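Local coordinates for protein dermonecrotic toxin (Pasteurella multocida, PDB 2EBF) that acts as a dermonecrotic, mitogenic toxin that induces bone resorption and is associated with severe atrophic rhinitis in pigs, this chain being its C-terminal region, at residues L323-M326 and E327-M330; S476-Y479 and K480-I484. One frame throughout, in Å; residues are numbered along the deposited sequence.

Interaction 1 of 2, residues L323-M326 and E327-M330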
loop_
_atom_site.group_PDB
_atom_site.type_symbol
_atom_site.label_atom_id
_atom_site.label_comp_id
_atom_site.label_asym_id
_atom_site.label_seq_id
_atom_site.Cartn_x
_atom_site.Cartn_y
_atom_site.Cartn_z
ATOM N N LEU A 323 -5.586 -1.339 2.283
ATOM C CA LEU A 323 -4.259 -1.946 2.406
ATOM C C LEU A 323 -3.360 -1.591 1.231
ATOM O O LEU A 323 -2.185 -1.282 1.413
ATOM C CB LEU A 323 -4.363 -3.462 2.579
ATOM C CG LEU A 323 -4.909 -3.859 3.948
ATOM C CD1 LEU A 323 -5.477 -5.250 3.872
ATOM C CD2 LEU A 323 -3.791 -3.740 5.020
ATOM N N SER A 324 -3.914 -1.632 0.024
ATOM C CA SER A 324 -3.164 -1.249 -1.162
ATOM C C SER A 324 -2.763 0.220 -1.132
ATOM O O SER A 324 -1.676 0.558 -1.565
ATOM C CB SER A 324 -3.979 -1.505 -2.437
ATOM O OG SER A 324 -4.294 -2.889 -2.555
ATOM N N LEU A 325 -3.643 1.097 -0.664
ATOM C CA LEU A 325 -3.312 2.525 -0.624
ATOM C C LEU A 325 -2.252 2.833 0.423
ATOM O O LEU A 325 -1.340 3.619 0.168
ATOM C CB LEU A 325 -4.558 3.393 -0.406
ATOM C CG LEU A 325 -5.554 3.406 -1.575
ATOM C CD1 LEU A 325 -6.827 4.157 -1.194
ATOM C CD2 LEU A 325 -4.938 4.008 -2.837
ATOM N N MET A 326 -2.383 2.205 1.589
ATOM C CA MET A 326 -1.390 2.337 2.670
ATOM C C MET A 326 -0.001 1.900 2.229
ATOM O O MET A 326 0.996 2.561 2.522
ATOM C CB MET A 326 -1.833 1.538 3.894
ATOM C CG MET A 326 -0.972 1.775 5.150
ATOM S SD MET A 326 -0.945 3.520 5.616
ATOM C CE MET A 326 -0.277 3.363 7.282
ATOM N N GLU A 327 0.071 0.754 1.562
ATOM C CA GLU A 327 1.321 0.270 1.014
ATOM C C GLU A 327 1.960 1.314 0.086
ATOM O O GLU A 327 3.157 1.546 0.164
ATOM C CB GLU A 327 1.084 -1.050 0.276
ATOM C CG GLU A 327 2.337 -1.698 -0.257
ATOM C CD GLU A 327 2.039 -2.976 -1.008
ATOM O OE1 GLU A 327 1.118 -2.979 -1.848
ATOM O OE2 GLU A 327 2.737 -3.972 -0.758
ATOM N N ASN A 328 1.157 1.929 -0.789
ATOM C CA ASN A 328 1.615 3.025 -1.659
ATOM C C ASN A 328 2.167 4.213 -0.878
ATOM O O ASN A 328 3.237 4.747 -1.186
ATOM C CB ASN A 328 0.467 3.510 -2.551
ATOM C CG ASN A 328 0.064 2.500 -3.600
ATOM O OD1 ASN A 328 -0.908 2.720 -4.349
ATOM N ND2 ASN A 328 0.795 1.390 -3.679
ATOM N N THR A 329 1.420 4.628 0.136
ATOM C CA THR A 329 1.848 5.704 1.013
ATOM C C THR A 329 3.175 5.375 1.694
ATOM O O THR A 329 4.103 6.180 1.678
ATOM C CB THR A 329 0.734 6.045 2.011
ATOM O OG1 THR A 329 -0.308 6.704 1.287
ATOM C CG2 THR A 329 1.234 6.939 3.144
ATOM N N MET A 330 3.283 4.170 2.242
ATOM C CA MET A 330 4.517 3.765 2.916
ATOM C C MET A 330 5.694 3.773 1.943
ATOM O O MET A 330 6.766 4.303 2.240
ATOM C CB MET A 330 4.343 2.375 3.529
ATOM C CG MET A 330 3.382 2.365 4.695
ATOM S SD MET A 330 2.890 0.725 5.242
ATOM C CE MET A 330 4.481 -0.033 5.570
HETATM O O HOH W 1 -0.233 -1.108 -3.400
HETATM O O HOH W 2 -2.716 6.053 2.055
#
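Met326 and Met330 meet one turn apart on helix 312-333, through backbone and side chains alike. The backbone gives four i to i+4 hydrogen bonds. Glu327 N, Asn328 N, Thr329 N and Met330 N donate to the carbonyls of Leu323, Ser324, Leu325 and Met326. The last is the shortest, with Met330 N 2.8 Å from Met326 O.

The apolar contact is small. Met326 CG lies 4.0 Å from Met330 SD, and the two side chains cross obliquely. Met330 CG lies beside its own backbone N (chi1 -69°), which brings it to 3.2 Å from Met326 O. Both methionines are buried, and both reach helix 171-180, Met326 at Phe177 and Met330 at Asp173 and Leu174.

Two waters bridge carbonyls to side chains on different sides of the helix. Water 1 donates to Ser324 O at 2.9 Å and to Glu327 OE1 at 2.8 Å, so Ser324 O has two donors, this water and Asn328 N. Water 2 lies 2.6 Å from Thr329 OG1 and makes a weak bond to Leu325 O. The hydroxyl of Ser324 turns back to Ser320 O.

The arrangement is that of a regular alpha-helix in the C2 region, packed between helices 171-180 and 473-490, with its more exposed polar side at Ser324, Glu327 and Asn328.

Interaction 2 of 2, residues S476-Y479 and K480-I484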
loop_
_atom_site.group_PDB
_atom_site.type_symbol
_atom_site.label_atom_id
_atom_site.label_comp_id
_atom_site.label_asym_id
_atom_site.label_seq_id
_atom_site.Cartn_x
_atom_site.Cartn_y
_atom_site.Cartn_z
ATOM N N SER A 476 -3.847 8.407 10.621
ATOM C CA SER A 476 -3.357 9.728 10.198
ATOM C C SER A 476 -2.453 9.633 8.960
ATOM O O SER A 476 -2.580 10.432 8.028
ATOM C CB SER A 476 -2.617 10.421 11.346
ATOM O OG SER A 476 -3.488 10.689 12.432
ATOM N N LEU A 477 -1.552 8.653 8.957
ATOM C CA LEU A 477 -0.637 8.423 7.830
ATOM C C LEU A 477 -1.393 8.017 6.558
ATOM O O LEU A 477 -1.078 8.505 5.466
ATOM C CB LEU A 477 0.391 7.341 8.195
ATOM C CG LEU A 477 1.375 6.878 7.121
ATOM C CD1 LEU A 477 2.185 8.043 6.623
ATOM C CD2 LEU A 477 2.299 5.797 7.652
ATOM N N TYR A 478 -2.361 7.110 6.710
ATOM C CA TYR A 478 -3.191 6.654 5.607
ATOM C C TYR A 478 -3.878 7.841 4.948
ATOM O O TYR A 478 -3.824 8.001 3.733
ATOM C CB TYR A 478 -4.249 5.621 6.067
ATOM C CG TYR A 478 -5.232 5.263 4.954
ATOM C CD1 TYR A 478 -6.426 5.976 4.785
ATOM C CD2 TYR A 478 -4.949 4.237 4.056
ATOM C CE1 TYR A 478 -7.315 5.658 3.748
ATOM C CE2 TYR A 478 -5.825 3.913 3.033
ATOM C CZ TYR A 478 -7.001 4.624 2.884
ATOM O OH TYR A 478 -7.868 4.295 1.857
ATOM N N TYR A 479 -4.527 8.663 5.767
ATOM C CA TYR A 479 -5.279 9.816 5.283
ATOM C C TYR A 479 -4.358 10.850 4.619
ATOM O O TYR A 479 -4.634 11.321 3.518
ATOM C CB TYR A 479 -6.079 10.420 6.443
ATOM C CG TYR A 479 -6.804 11.690 6.097
ATOM C CD1 TYR A 479 -7.915 11.674 5.260
ATOM C CD2 TYR A 479 -6.376 12.914 6.609
ATOM C CE1 TYR A 479 -8.583 12.846 4.938
ATOM C CE2 TYR A 479 -7.038 14.095 6.292
ATOM C CZ TYR A 479 -8.139 14.048 5.453
ATOM O OH TYR A 479 -8.801 15.217 5.137
ATOM N N LYS A 480 -3.252 11.174 5.284
ATOM C CA LYS A 480 -2.293 12.137 4.746
ATOM C C LYS A 480 -1.686 11.649 3.432
ATOM O O LYS A 480 -1.501 12.430 2.495
ATOM C CB LYS A 480 -1.186 12.398 5.760
ATOM C CG LYS A 480 -0.121 13.375 5.270
ATOM C CD LYS A 480 0.940 13.544 6.333
ATOM C CE LYS A 480 1.900 14.654 5.978
ATOM N NZ LYS A 480 3.039 14.700 6.948
ATOM N N GLY A 481 -1.373 10.356 3.377
ATOM C CA GLY A 481 -0.740 9.769 2.204
ATOM C C GLY A 481 -1.575 9.917 0.954
ATOM O O GLY A 481 -1.046 10.221 -0.112
ATOM N N ASN A 482 -2.882 9.705 1.079
ATOM C CA ASN A 482 -3.780 9.837 -0.075
ATOM C C ASN A 482 -3.892 11.276 -0.593
ATOM O O ASN A 482 -4.058 11.514 -1.798
ATOM C CB ASN A 482 -5.163 9.285 0.261
ATOM C CG ASN A 482 -5.170 7.766 0.444
ATOM O OD1 ASN A 482 -6.050 7.224 1.121
ATOM N ND2 ASN A 482 -4.201 7.078 -0.159
ATOM N N ILE A 483 -3.806 12.236 0.317
ATOM C CA ILE A 483 -3.851 13.651 -0.056
ATOM C C ILE A 483 -2.558 14.062 -0.764
ATOM O O ILE A 483 -2.582 14.708 -1.799
ATOM C CB ILE A 483 -4.131 14.533 1.180
ATOM C CG1 ILE A 483 -5.539 14.222 1.696
ATOM C CG2 ILE A 483 -3.976 16.033 0.839
ATOM C CD1 ILE A 483 -5.954 14.998 2.912
ATOM N N ILE A 484 -1.426 13.680 -0.191
ATOM C CA ILE A 484 -0.128 13.948 -0.798
ATOM C C ILE A 484 -0.015 13.333 -2.202
ATOM O O ILE A 484 0.445 13.993 -3.143
ATOM C CB ILE A 484 1.007 13.511 0.159
ATOM C CG1 ILE A 484 1.177 14.609 1.223
ATOM C CG2 ILE A 484 2.301 13.243 -0.601
ATOM C CD1 ILE A 484 2.103 14.265 2.351
#
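Ser476 to Ile483 form regular alpha-helix, in which Lys480 N, Gly481 N and Asn482 N donate to Ser476 O, Leu477 O and Tyr478 O, while the bond from Ile483 N to Tyr479 O is weak at 3.4 Å.

Two tyrosines each meet the residue four places on. Ile483 reaches Tyr479 with its CD1 methyl, which sits over one ring face in a CH-pi contact. CD1 is 3.9 Å from the ring centroid and 27° off the normal. It is offset toward the rim, where it is 3.5 Å from Tyr479 CZ. With CG1 beside the backbone N (chi1 -66°) and chi2 extended, the methyl is carried back over the ring. The Tyr479 ring also meets Phe470.

Asn482 approaches Tyr478 differently. Its OD1 stands over one ring face, 3.3 Å from Tyr478 CZ and offset toward the rim. The amide is turned almost upright on the ring, the planes being 81° apart. The phenol group of Tyr478 has its own partner, a hydrogen bond from OH to Asp464 OD1.

Lys480 runs out fully extended. This carries NZ to Thr510 OG1 and Asn508 O, both hydrogen bonds.

The two ring contacts thus differ in chemistry. A methyl on Tyr479 gives dispersion and weak CH-pi attraction. The carbonyl oxygen over the Tyr478 face is probably neutral or mildly unfavourable electrostatically, so the helix backbone and surrounding packing probably hold it there. The hydrogen bond from OH to Asp464 probably keeps the phenol end in place.

Interactions 1 and 2 are local contacts on two different helices, 312-333 and 473-490, with centres about 9 Å apart. Interaction 1 comes first along the chain. Both lie in the C2 region, and the two helices pack directly on each other. Leu325 CD1 comes within 3.2 Å of Tyr478 OH, and Met326 CE within 3.6 Å of Leu477 CD2. Thr329 OG1 lies 3.2 Å from Gly481 CA, where the glycine has no side chain to stand between the helices. Helix 473-490 follows strand 456-461 and precedes strand 498-502 of the mixed sheet. Helix 312-333 also touches helices 151-164 and 171-180, consistent with the pair linking the sheet-bearing part to helices earlier in the chain.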